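Ulvan Lyase-PL25 (Pseudoalteromonas sp. PLSV, PDB 5UAM) cleaves ulvan, the sulfated cell-wall polysaccharide of green seaweeds, as a family 25 polysaccharide lyase with a beta-propeller fold. Local coordinates at residues P37-H48 with A414-I423; S308-I319 with D364-Y375. All coordinates share one frame; numbering follows the deposited sequence. Where two conformers were deposited one is given.

Contact 1 (P37-H48 with A414-I423); sequences PLAIVQHPAGIH and AISAFIKDAI
His48 and Ile423 cross at about a right angle, the isoleucine laying CG2 over one face of the imidazole, 3.9 Å from the ring centroid, in a CH-pi contact. Its CD1 reaches the rim, 3.6 Å from His48 CE1. With CG anti to the backbone N (chi1 -177°), the ring reaches Ile423, and its ND1 is hydrogen-bonded to Thr53 OG1. Replacing this histidine by alanine is likely to leave Ile423 without the flat surface it packs on and Thr53 OG1 without its imidazole partner. One residue back, Ile47 and Lys420 run side by side, Ile47 CG1 lying 4.0 Å from Lys420 CB; the lysine amine turns off to a salt bridge with Asp421. Beneath this pair the backbones of Ile47 and Lys420 form a single parallel bridge: His48 N meets Lys420 O at 2.9 Å, almost straight at 177°, and Lys420 N donates to Gly46 O at 3.1 Å. Next to the bridge, the methyl of Ala45 meets Ser416 CB at 3.7 Å. Water replaces direct pairing in the middle: one molecule joins Ala39 O and Gln42 O to Ala417 N, another Ala45 N to Ala417 O. At the far end Ile40 and Ile415 also lie alongside and point the same way, CD1 to CD1 at 4.0 Å. The segments thus tie the blade holding strands 30-33 and 412-415 to the next, which begins with strand 46-49. Apolar contacts hold the Ile40 end, two backbone hydrogen bonds and the CH-pi contact the His48 end, and two waters satisfy backbone groups between; Ala39 lies close to Lys101, which probably binds substrate.

Contact 2 (S308-I319 with D364-Y375); sequences STHLDAQGQPHI and DFMVTDPENIRY
Asp364 OD1 takes two hydrogen bonds from the neighbouring blade: His310 NE2 approaches on the syn side at 2.8 Å, and Ser308 OG comes from above the carboxylate plane at 2.9 Å. With CG anti to the backbone N (chi1 -161°), the carboxylate reaches both donors. At Phe365 the same histidine turns its edge to the phenyl face, a T-shaped pair with planes at 81° and CD2 3.5 Å from CZ. The phenyl rim meanwhile meets His318 O, and His339 adds a further edge-to-face partner. Val367 then sets CG2 over a face of His318, 3.8 Å from the ring centroid, while a water links its carbonyl to Leu311 O. Thr368 O accepts from Ala313 N at 2.9 Å, joining the two hairpin loops directly. Beyond it, Pro370 presses CB and CG against Asp312 OD2, each at 3.3 Å. That oxygen is gripped by His318 NE2 and Gln316 NE2, and OD1 receives Gln314 N, in an Asx turn, and Gln316 N. Ile373 finally touches the edge of His318, whose ND1 is hydrogen-bonded to His339. Strands 308-311 and 364-367 run nearly parallel but belong to separate sheets, as adjacent propeller blades do. Apart from one backbone bond between the loops and a bridging water, side chains join them: two histidine-carboxylate pairs, one across the interface and one within the first hairpin, help to fix the rings against which Phe365 and Val367 pack.

From the N terminus, strand 30-33 joins the sheet that the C-terminal strands 412-415, 428-433 and 439-444 complete, and the chain then passes through 37-48 into the next blade. Contact 1 is made 366 residues later, when 414-423 returns beside that passage, closing a loop that spans most of the propeller. Contact 2 is nested inside it: 308-319 and 364-375, only 45 residues apart, join the two blades that come just before the one closed by strand 30-33. The centres lie about 17 Å apart, yet the contacts touch. Phe418 N probably hydrogen-bonds Asp364 OD2 at 2.9 Å, and the Phe418 ring packs on Met366, joining the blade of 362-408 to that of 412-415, between the boundaries of contacts 1 and 2.

Contact 1 (P37-H48 with A414-I423)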
loop_
_atom_site.group_PDB
_atom_site.type_symbol
_atom_site.label_atom_id
_atom_site.label_comp_id
_atom_site.label_asym_id
_atom_site.label_seq_id
_atom_site.Cartn_x
_atom_site.Cartn_y
_atom_site.Cartn_z
ATOM N N PRO A 37 -6.687 9.592 2.502
ATOM C CA PRO A 37 -6.967 9.427 1.074
ATOM C C PRO A 37 -5.994 8.543 0.329
ATOM O O PRO A 37 -6.284 8.178 -0.817
ATOM C CB PRO A 37 -6.909 10.852 0.525
ATOM C CG PRO A 37 -7.214 11.719 1.685
ATOM C CD PRO A 37 -6.583 11.013 2.874
ATOM N N LEU A 38 -4.882 8.185 0.972
ATOM C CA LEU A 38 -3.774 7.450 0.384
ATOM C C LEU A 38 -3.154 6.589 1.466
ATOM O O LEU A 38 -3.248 6.903 2.655
ATOM C CB LEU A 38 -2.673 8.411 -0.062
ATOM C CG LEU A 38 -3.022 9.470 -1.098
ATOM C CD1 LEU A 38 -1.932 10.526 -1.123
ATOM C CD2 LEU A 38 -3.202 8.840 -2.453
ATOM N N ALA A 39 -2.456 5.525 1.041
ATOM C CA ALA A 39 -1.635 4.711 1.938
ATOM C C ALA A 39 -0.659 3.906 1.096
ATOM O O ALA A 39 -0.932 3.613 -0.063
ATOM C CB ALA A 39 -2.472 3.747 2.775
ATOM N N ILE A 40 0.438 3.480 1.713
ATOM C CA ILE A 40 1.451 2.718 0.990
ATOM C C ILE A 40 0.917 1.360 0.568
ATOM O O ILE A 40 1.340 0.834 -0.468
ATOM C CB ILE A 40 2.723 2.649 1.851
ATOM C CG1 ILE A 40 3.444 4.010 1.769
ATOM C CG2 ILE A 40 3.654 1.533 1.393
ATOM C CD1 ILE A 40 4.504 4.214 2.787
ATOM N N VAL A 41 -0.023 0.772 1.317
ATOM C CA VAL A 41 -0.459 -0.589 0.990
ATOM C C VAL A 41 -1.321 -0.638 -0.276
ATOM O O VAL A 41 -1.254 -1.624 -1.026
ATOM C CB VAL A 41 -1.128 -1.268 2.187
ATOM C CG1 VAL A 41 -2.442 -0.647 2.532
ATOM C CG2 VAL A 41 -1.283 -2.780 1.898
ATOM N N GLN A 42 -2.159 0.370 -0.530
ATOM C CA GLN A 42 -2.951 0.410 -1.764
ATOM C C GLN A 42 -2.081 1.012 -2.841
ATOM O O GLN A 42 -1.996 2.235 -2.975
ATOM C CB GLN A 42 -4.255 1.188 -1.620
ATOM C CG GLN A 42 -5.352 0.459 -0.859
ATOM C CD GLN A 42 -5.349 0.704 0.640
ATOM O OE1 GLN A 42 -4.587 1.527 1.186
ATOM N NE2 GLN A 42 -6.230 -0.006 1.319
ATOM N N HIS A 43 -1.440 0.150 -3.624
ATOM C CA HIS A 43 -0.464 0.623 -4.587
ATOM C C HIS A 43 -0.513 -0.239 -5.843
ATOM O O HIS A 43 -0.839 -1.433 -5.781
ATOM C CB HIS A 43 0.949 0.579 -3.988
ATOM C CG HIS A 43 1.482 -0.803 -3.840
ATOM N ND1 HIS A 43 2.361 -1.360 -4.739
ATOM C CD2 HIS A 43 1.179 -1.780 -2.956
ATOM C CE1 HIS A 43 2.613 -2.611 -4.388
ATOM N NE2 HIS A 43 1.896 -2.893 -3.318
ATOM N N PRO A 44 -0.164 0.335 -6.998
ATOM C CA PRO A 44 0.134 1.765 -7.179
ATOM C C PRO A 44 -1.064 2.663 -6.960
ATOM O O PRO A 44 -2.190 2.325 -7.353
ATOM C CB PRO A 44 0.537 1.853 -8.663
ATOM C CG PRO A 44 0.785 0.478 -9.124
ATOM C CD PRO A 44 -0.038 -0.424 -8.242
ATOM N N ALA A 45 -0.832 3.810 -6.321
ATOM C CA ALA A 45 -1.819 4.867 -6.336
ATOM C C ALA A 45 -1.697 5.732 -7.582
ATOM O O ALA A 45 -2.676 6.365 -7.989
ATOM C CB ALA A 45 -1.692 5.741 -5.077
ATOM N N GLY A 46 -0.514 5.779 -8.183
ATOM C CA GLY A 46 -0.304 6.517 -9.409
ATOM C C GLY A 46 0.716 5.798 -10.262
ATOM O O GLY A 46 1.524 5.001 -9.772
ATOM N N ILE A 47 0.688 6.123 -11.557
ATOM C CA ILE A 47 1.488 5.459 -12.584
ATOM C C ILE A 47 1.885 6.502 -13.611
ATOM O O ILE A 47 1.045 7.288 -14.059
ATOM C CB ILE A 47 0.697 4.347 -13.298
ATOM C CG1 ILE A 47 0.217 3.311 -12.283
ATOM C CG2 ILE A 47 1.536 3.743 -14.415
ATOM C CD1 ILE A 47 -0.645 2.206 -12.882
ATOM N N HIS A 48 3.154 6.499 -14.004
ATOM C CA HIS A 48 3.621 7.350 -15.091
ATOM C C HIS A 48 3.736 6.530 -16.368
ATOM O O HIS A 48 4.343 5.457 -16.371
ATOM C CB HIS A 48 4.977 7.956 -14.768
ATOM C CG HIS A 48 5.468 8.887 -15.823
ATOM N ND1 HIS A 48 5.063 10.202 -15.887
ATOM C CD2 HIS A 48 6.276 8.684 -16.890
ATOM C CE1 HIS A 48 5.633 10.777 -16.936
ATOM N NE2 HIS A 48 6.377 9.878 -17.556
ATOM N N ALA A 414 -0.856 11.750 4.850
ATOM C CA ALA A 414 -0.953 10.391 4.341
ATOM C C ALA A 414 -0.203 10.362 3.023
ATOM O O ALA A 414 -0.313 11.311 2.237
ATOM C CB ALA A 414 -2.422 10.020 4.121
ATOM N N ILE A 415 0.521 9.274 2.759
ATOM C CA ILE A 415 1.330 9.172 1.544
ATOM C C ILE A 415 1.048 7.882 0.799
ATOM O O ILE A 415 0.618 6.874 1.373
ATOM C CB ILE A 415 2.838 9.304 1.816
ATOM C CG1 ILE A 415 3.320 8.299 2.869
ATOM C CG2 ILE A 415 3.140 10.752 2.266
ATOM C CD1 ILE A 415 4.848 8.172 2.906
ATOM N N SER A 416 1.282 7.921 -0.508
ATOM C CA SER A 416 1.301 6.723 -1.333
ATOM C C SER A 416 2.693 6.096 -1.346
ATOM O O SER A 416 3.688 6.699 -0.941
ATOM C CB SER A 416 0.935 7.053 -2.780
ATOM O OG SER A 416 1.941 7.821 -3.431
ATOM N N ALA A 417 2.754 4.883 -1.874
ATOM C CA ALA A 417 4.023 4.340 -2.322
ATOM C C ALA A 417 4.526 5.161 -3.506
ATOM O O ALA A 417 3.773 5.912 -4.143
ATOM C CB ALA A 417 3.856 2.880 -2.745
ATOM N N PHE A 418 5.810 5.022 -3.824
ATOM C CA PHE A 418 6.317 5.681 -5.012
ATOM C C PHE A 418 5.514 5.276 -6.244
ATOM O O PHE A 418 5.161 4.100 -6.422
ATOM C CB PHE A 418 7.785 5.362 -5.237
ATOM C CG PHE A 418 8.735 6.103 -4.324
ATOM C CD1 PHE A 418 8.780 7.483 -4.322
ATOM C CD2 PHE A 418 9.638 5.415 -3.512
ATOM C CE1 PHE A 418 9.666 8.154 -3.509
ATOM C CE2 PHE A 418 10.514 6.092 -2.693
ATOM C CZ PHE A 418 10.533 7.457 -2.701
ATOM N N ILE A 419 5.265 6.265 -7.095
ATOM C CA ILE A 419 4.543 6.086 -8.348
ATOM C C ILE A 419 5.275 5.127 -9.262
ATOM O O ILE A 419 6.512 5.159 -9.394
ATOM C CB ILE A 419 4.372 7.472 -8.978
ATOM C CG1 ILE A 419 3.318 8.200 -8.146
ATOM C CG2 ILE A 419 4.012 7.431 -10.458
ATOM C CD1 ILE A 419 3.143 9.607 -8.506
ATOM N N LYS A 420 4.506 4.245 -9.907
ATOM C CA LYS A 420 5.084 3.281 -10.826
ATOM C C LYS A 420 5.743 3.997 -11.994
ATOM O O LYS A 420 5.129 4.829 -12.659
ATOM C CB LYS A 420 4.013 2.306 -11.340
ATOM C CG LYS A 420 4.521 1.327 -12.427
ATOM C CD LYS A 420 3.455 0.367 -12.894
ATOM C CE LYS A 420 3.902 -0.406 -14.133
ATOM N NZ LYS A 420 5.138 -1.186 -13.887
ATOM N N ASP A 421 7.002 3.652 -12.270
ATOM C CA ASP A 421 7.747 4.244 -13.371
ATOM C C ASP A 421 7.853 5.763 -13.240
ATOM O O ASP A 421 7.945 6.485 -14.242
ATOM C CB ASP A 421 7.174 3.828 -14.718
ATOM C CG ASP A 421 7.320 2.342 -14.962
ATOM O OD1 ASP A 421 8.363 1.749 -14.570
ATOM O OD2 ASP A 421 6.405 1.730 -15.553
ATOM N N ALA A 422 7.892 6.250 -12.001
ATOM C CA ALA A 422 7.934 7.684 -11.767
ATOM C C ALA A 422 9.133 8.333 -12.446
ATOM O O ALA A 422 10.220 7.752 -12.558
ATOM C CB ALA A 422 8.045 7.947 -10.278
ATOM N N ILE A 423 8.918 9.569 -12.876
ATOM C CA ILE A 423 9.991 10.466 -13.305
ATOM C C ILE A 423 10.283 11.414 -12.144
ATOM O O ILE A 423 9.468 11.539 -11.211
ATOM C CB ILE A 423 9.630 11.200 -14.607
ATOM C CG1 ILE A 423 8.342 12.030 -14.460
ATOM C CG2 ILE A 423 9.501 10.195 -15.735
ATOM C CD1 ILE A 423 8.112 12.978 -15.617
HETATM O O HOH W 1 0.218 3.754 -2.544
HETATM O O HOH W 2 1.901 4.630 -6.016
HETATM O O HOH W 3 4.250 2.780 -16.653
#

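Contact 2 (S308-I319 with D364-Y375)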
loop_
_atom_site.group_PDB
_atom_site.type_symbol
_atom_site.label_atom_id
_atom_site.label_comp_id
_atom_site.label_asym_id
_atom_site.label_seq_id
_atom_site.Cartn_x
_atom_site.Cartn_y
_atom_site.Cartn_z
ATOM N N SER A 308 7.098 -1.802 2.829
ATOM C CA SER A 308 7.228 -2.178 1.429
ATOM C C SER A 308 8.582 -2.844 1.245
ATOM O O SER A 308 9.406 -2.892 2.158
ATOM C CB SER A 308 7.130 -0.950 0.532
ATOM O OG SER A 308 8.148 -0.029 0.937
ATOM N N THR A 309 8.810 -3.366 0.044
ATOM C CA THR A 309 10.061 -4.051 -0.260
ATOM C C THR A 309 10.472 -3.771 -1.699
ATOM O O THR A 309 9.632 -3.665 -2.589
ATOM C CB THR A 309 9.942 -5.569 0.031
ATOM O OG1 THR A 309 11.173 -6.235 -0.268
ATOM C CG2 THR A 309 8.848 -6.215 -0.779
ATOM N N HIS A 310 11.788 -3.670 -1.907
ATOM C CA HIS A 310 12.373 -3.413 -3.216
ATOM C C HIS A 310 13.730 -4.090 -3.287
ATOM O O HIS A 310 14.432 -4.222 -2.271
ATOM C CB HIS A 310 12.601 -1.902 -3.449
ATOM C CG HIS A 310 11.368 -1.078 -3.306
ATOM N ND1 HIS A 310 10.379 -1.068 -4.261
ATOM C CD2 HIS A 310 10.969 -0.242 -2.322
ATOM C CE1 HIS A 310 9.408 -0.257 -3.860
ATOM N NE2 HIS A 310 9.749 0.261 -2.696
ATOM N N LEU A 311 14.106 -4.516 -4.495
ATOM C CA LEU A 311 15.408 -5.136 -4.698
ATOM C C LEU A 311 16.461 -4.109 -5.078
ATOM O O LEU A 311 16.190 -3.177 -5.839
ATOM C CB LEU A 311 15.350 -6.161 -5.824
ATOM C CG LEU A 311 14.347 -7.294 -5.651
ATOM C CD1 LEU A 311 14.473 -8.290 -6.783
ATOM C CD2 LEU A 311 14.522 -8.005 -4.317
ATOM N N ASP A 312 17.683 -4.314 -4.575
ATOM C CA ASP A 312 18.810 -3.495 -4.995
ATOM C C ASP A 312 19.362 -4.012 -6.327
ATOM O O ASP A 312 18.857 -4.971 -6.917
ATOM C CB ASP A 312 19.862 -3.371 -3.881
ATOM C CG ASP A 312 20.571 -4.669 -3.536
ATOM O OD1 ASP A 312 20.719 -5.556 -4.396
ATOM O OD2 ASP A 312 21.026 -4.788 -2.380
ATOM N N ALA A 313 20.399 -3.328 -6.817
ATOM C CA ALA A 313 20.965 -3.611 -8.129
ATOM C C ALA A 313 21.614 -4.983 -8.197
ATOM O O ALA A 313 21.835 -5.505 -9.299
ATOM C CB ALA A 313 22.003 -2.545 -8.469
ATOM N N GLN A 314 21.914 -5.583 -7.055
ATOM C CA GLN A 314 22.419 -6.941 -7.019
ATOM C C GLN A 314 21.313 -7.972 -6.859
ATOM O O GLN A 314 21.606 -9.167 -6.746
ATOM C CB GLN A 314 23.432 -7.094 -5.890
ATOM C CG GLN A 314 24.691 -6.282 -6.091
ATOM C CD GLN A 314 25.758 -6.611 -5.080
ATOM O OE1 GLN A 314 25.765 -7.692 -4.493
ATOM N NE2 GLN A 314 26.686 -5.696 -4.893
ATOM N N GLY A 315 20.058 -7.546 -6.882
ATOM C CA GLY A 315 18.951 -8.461 -6.721
ATOM C C GLY A 315 18.595 -8.785 -5.293
ATOM O O GLY A 315 17.745 -9.651 -5.067
ATOM N N GLN A 316 19.199 -8.109 -4.325
ATOM C CA GLN A 316 19.004 -8.462 -2.928
ATOM C C GLN A 316 17.854 -7.647 -2.351
ATOM O O GLN A 316 17.753 -6.446 -2.618
ATOM C CB GLN A 316 20.263 -8.138 -2.136
ATOM C CG GLN A 316 21.524 -8.807 -2.686
ATOM C CD GLN A 316 22.830 -8.383 -2.022
ATOM O OE1 GLN A 316 23.664 -9.228 -1.688
ATOM N NE2 GLN A 316 23.039 -7.088 -1.889
ATOM N N PRO A 317 16.965 -8.256 -1.566
ATOM C CA PRO A 317 15.823 -7.507 -1.033
ATOM C C PRO A 317 16.164 -6.602 0.137
ATOM O O PRO A 317 16.921 -6.957 1.045
ATOM C CB PRO A 317 14.853 -8.604 -0.593
ATOM C CG PRO A 317 15.734 -9.745 -0.258
ATOM C CD PRO A 317 16.827 -9.704 -1.307
ATOM N N HIS A 318 15.536 -5.433 0.098
ATOM C CA HIS A 318 15.465 -4.463 1.172
ATOM C C HIS A 318 14.005 -4.327 1.579
ATOM O O HIS A 318 13.087 -4.444 0.750
ATOM C CB HIS A 318 15.955 -3.115 0.671
ATOM C CG HIS A 318 17.406 -3.081 0.347
ATOM N ND1 HIS A 318 18.279 -2.221 0.973
ATOM C CD2 HIS A 318 18.144 -3.799 -0.532
ATOM C CE1 HIS A 318 19.493 -2.411 0.492
ATOM N NE2 HIS A 318 19.437 -3.355 -0.431
ATOM N N ILE A 319 13.796 -4.062 2.863
ATOM C CA ILE A 319 12.464 -4.035 3.453
ATOM C C ILE A 319 12.339 -2.816 4.354
ATOM O O ILE A 319 13.222 -2.549 5.179
ATOM C CB ILE A 319 12.214 -5.310 4.273
ATOM C CG1 ILE A 319 12.251 -6.553 3.369
ATOM C CG2 ILE A 319 10.880 -5.239 5.009
ATOM C CD1 ILE A 319 12.173 -7.864 4.128
ATOM N N ASP A 364 8.317 5.319 1.843
ATOM C CA ASP A 364 8.785 4.356 0.850
ATOM C C ASP A 364 10.210 4.736 0.478
ATOM O O ASP A 364 10.687 5.843 0.770
ATOM C CB ASP A 364 7.865 4.357 -0.379
ATOM C CG ASP A 364 7.974 3.107 -1.251
ATOM O OD1 ASP A 364 8.662 2.123 -0.879
ATOM O OD2 ASP A 364 7.320 3.102 -2.319
ATOM N N PHE A 365 10.928 3.808 -0.156
ATOM C CA PHE A 365 12.338 4.034 -0.414
ATOM C C PHE A 365 12.708 3.542 -1.799
ATOM O O PHE A 365 11.999 2.751 -2.426
ATOM C CB PHE A 365 13.236 3.341 0.630
ATOM C CG PHE A 365 13.174 1.831 0.568
ATOM C CD1 PHE A 365 12.187 1.127 1.230
ATOM C CD2 PHE A 365 14.108 1.122 -0.175
ATOM C CE1 PHE A 365 12.158 -0.275 1.147
ATOM C CE2 PHE A 365 14.064 -0.244 -0.254
ATOM C CZ PHE A 365 13.105 -0.935 0.408
ATOM N N MET A 366 13.837 4.044 -2.270
ATOM C CA MET A 366 14.499 3.597 -3.484
ATOM C C MET A 366 15.902 3.147 -3.111
ATOM O O MET A 366 16.534 3.748 -2.239
ATOM C CB MET A 366 14.597 4.749 -4.478
ATOM C CG MET A 366 13.248 5.280 -4.930
ATOM S SD MET A 366 13.393 6.593 -6.135
ATOM C CE MET A 366 14.609 7.651 -5.360
ATOM N N VAL A 367 16.389 2.120 -3.777
ATOM C CA VAL A 367 17.713 1.585 -3.510
ATOM C C VAL A 367 18.384 1.291 -4.839
ATOM O O VAL A 367 17.741 0.813 -5.781
ATOM C CB VAL A 367 17.639 0.335 -2.611
ATOM C CG1 VAL A 367 16.676 -0.703 -3.183
ATOM C CG2 VAL A 367 19.014 -0.245 -2.397
ATOM N N THR A 368 19.676 1.610 -4.927
ATOM C CA THR A 368 20.465 1.351 -6.120
ATOM C C THR A 368 21.524 0.334 -5.726
ATOM O O THR A 368 21.217 -0.857 -5.607
ATOM C CB THR A 368 21.016 2.665 -6.685
ATOM O OG1 THR A 368 21.790 3.325 -5.675
ATOM C CG2 THR A 368 19.876 3.584 -7.114
ATOM N N ASP A 369 22.774 0.747 -5.532
ATOM C CA ASP A 369 23.746 -0.121 -4.888
ATOM C C ASP A 369 23.204 -0.529 -3.521
ATOM O O ASP A 369 22.432 0.216 -2.914
ATOM C CB ASP A 369 25.065 0.620 -4.657
ATOM C CG ASP A 369 25.560 1.327 -5.892
ATOM O OD1 ASP A 369 26.020 0.634 -6.824
ATOM O OD2 ASP A 369 25.468 2.577 -5.932
ATOM N N PRO A 370 23.623 -1.685 -3.004
ATOM C CA PRO A 370 23.109 -2.140 -1.697
ATOM C C PRO A 370 23.321 -1.151 -0.568
ATOM O O PRO A 370 22.560 -1.175 0.412
ATOM C CB PRO A 370 23.887 -3.433 -1.452
ATOM C CG PRO A 370 24.222 -3.931 -2.820
ATOM C CD PRO A 370 24.480 -2.706 -3.637
ATOM N N GLU A 371 24.336 -0.300 -0.660
ATOM C CA GLU A 371 24.631 0.630 0.418
ATOM C C GLU A 371 23.841 1.926 0.322
ATOM O O GLU A 371 23.770 2.653 1.322
ATOM C CB GLU A 371 26.120 0.993 0.411
ATOM C CG GLU A 371 27.060 -0.190 0.664
ATOM C CD GLU A 371 27.237 -1.103 -0.553
ATOM O OE1 GLU A 371 27.594 -2.284 -0.353
ATOM O OE2 GLU A 371 27.023 -0.646 -1.703
ATOM N N ASN A 372 23.230 2.216 -0.828
ATOM C CA ASN A 372 22.665 3.530 -1.138
ATOM C C ASN A 372 21.145 3.416 -1.136
ATOM O O ASN A 372 20.548 2.869 -2.074
ATOM C CB ASN A 372 23.174 4.010 -2.498
ATOM C CG ASN A 372 22.627 5.380 -2.888
ATOM O OD1 ASN A 372 21.519 5.759 -2.503
ATOM N ND2 ASN A 372 23.405 6.123 -3.671
ATOM N N ILE A 373 20.518 3.930 -0.077
ATOM C CA ILE A 373 19.074 3.877 0.100
ATOM C C ILE A 373 18.554 5.276 0.397
ATOM O O ILE A 373 19.136 5.994 1.211
ATOM C CB ILE A 373 18.746 2.945 1.277
ATOM C CG1 ILE A 373 19.336 1.548 1.042
ATOM C CG2 ILE A 373 17.252 2.883 1.515
ATOM C CD1 ILE A 373 20.022 0.993 2.258
ATOM N N ARG A 374 17.460 5.660 -0.260
ATOM C CA ARG A 374 16.815 6.954 -0.039
ATOM C C ARG A 374 15.358 6.712 0.302
ATOM O O ARG A 374 14.650 6.051 -0.462
ATOM C CB ARG A 374 16.805 7.815 -1.307
ATOM C CG ARG A 374 18.099 8.389 -1.787
ATOM C CD ARG A 374 17.841 9.048 -3.144
ATOM N NE ARG A 374 17.318 10.402 -3.030
ATOM C CZ ARG A 374 16.531 10.997 -3.931
ATOM N NH1 ARG A 374 16.116 10.358 -5.016
ATOM N NH2 ARG A 374 16.146 12.238 -3.732
ATOM N N TYR A 375 14.903 7.251 1.426
ATOM C CA TYR A 375 13.490 7.247 1.773
ATOM C C TYR A 375 12.901 8.617 1.509
ATOM O O TYR A 375 13.544 9.638 1.772
ATOM C CB TYR A 375 13.283 6.976 3.263
ATOM C CG TYR A 375 13.241 5.518 3.648
ATOM C CD1 TYR A 375 14.408 4.795 3.815
ATOM C CD2 TYR A 375 12.035 4.866 3.831
ATOM C CE1 TYR A 375 14.370 3.457 4.154
ATOM C CE2 TYR A 375 11.977 3.534 4.184
ATOM C CZ TYR A 375 13.147 2.825 4.338
ATOM O OH TYR A 375 13.080 1.488 4.686
HETATM O O HOH W 4 17.643 -1.220 -7.621
#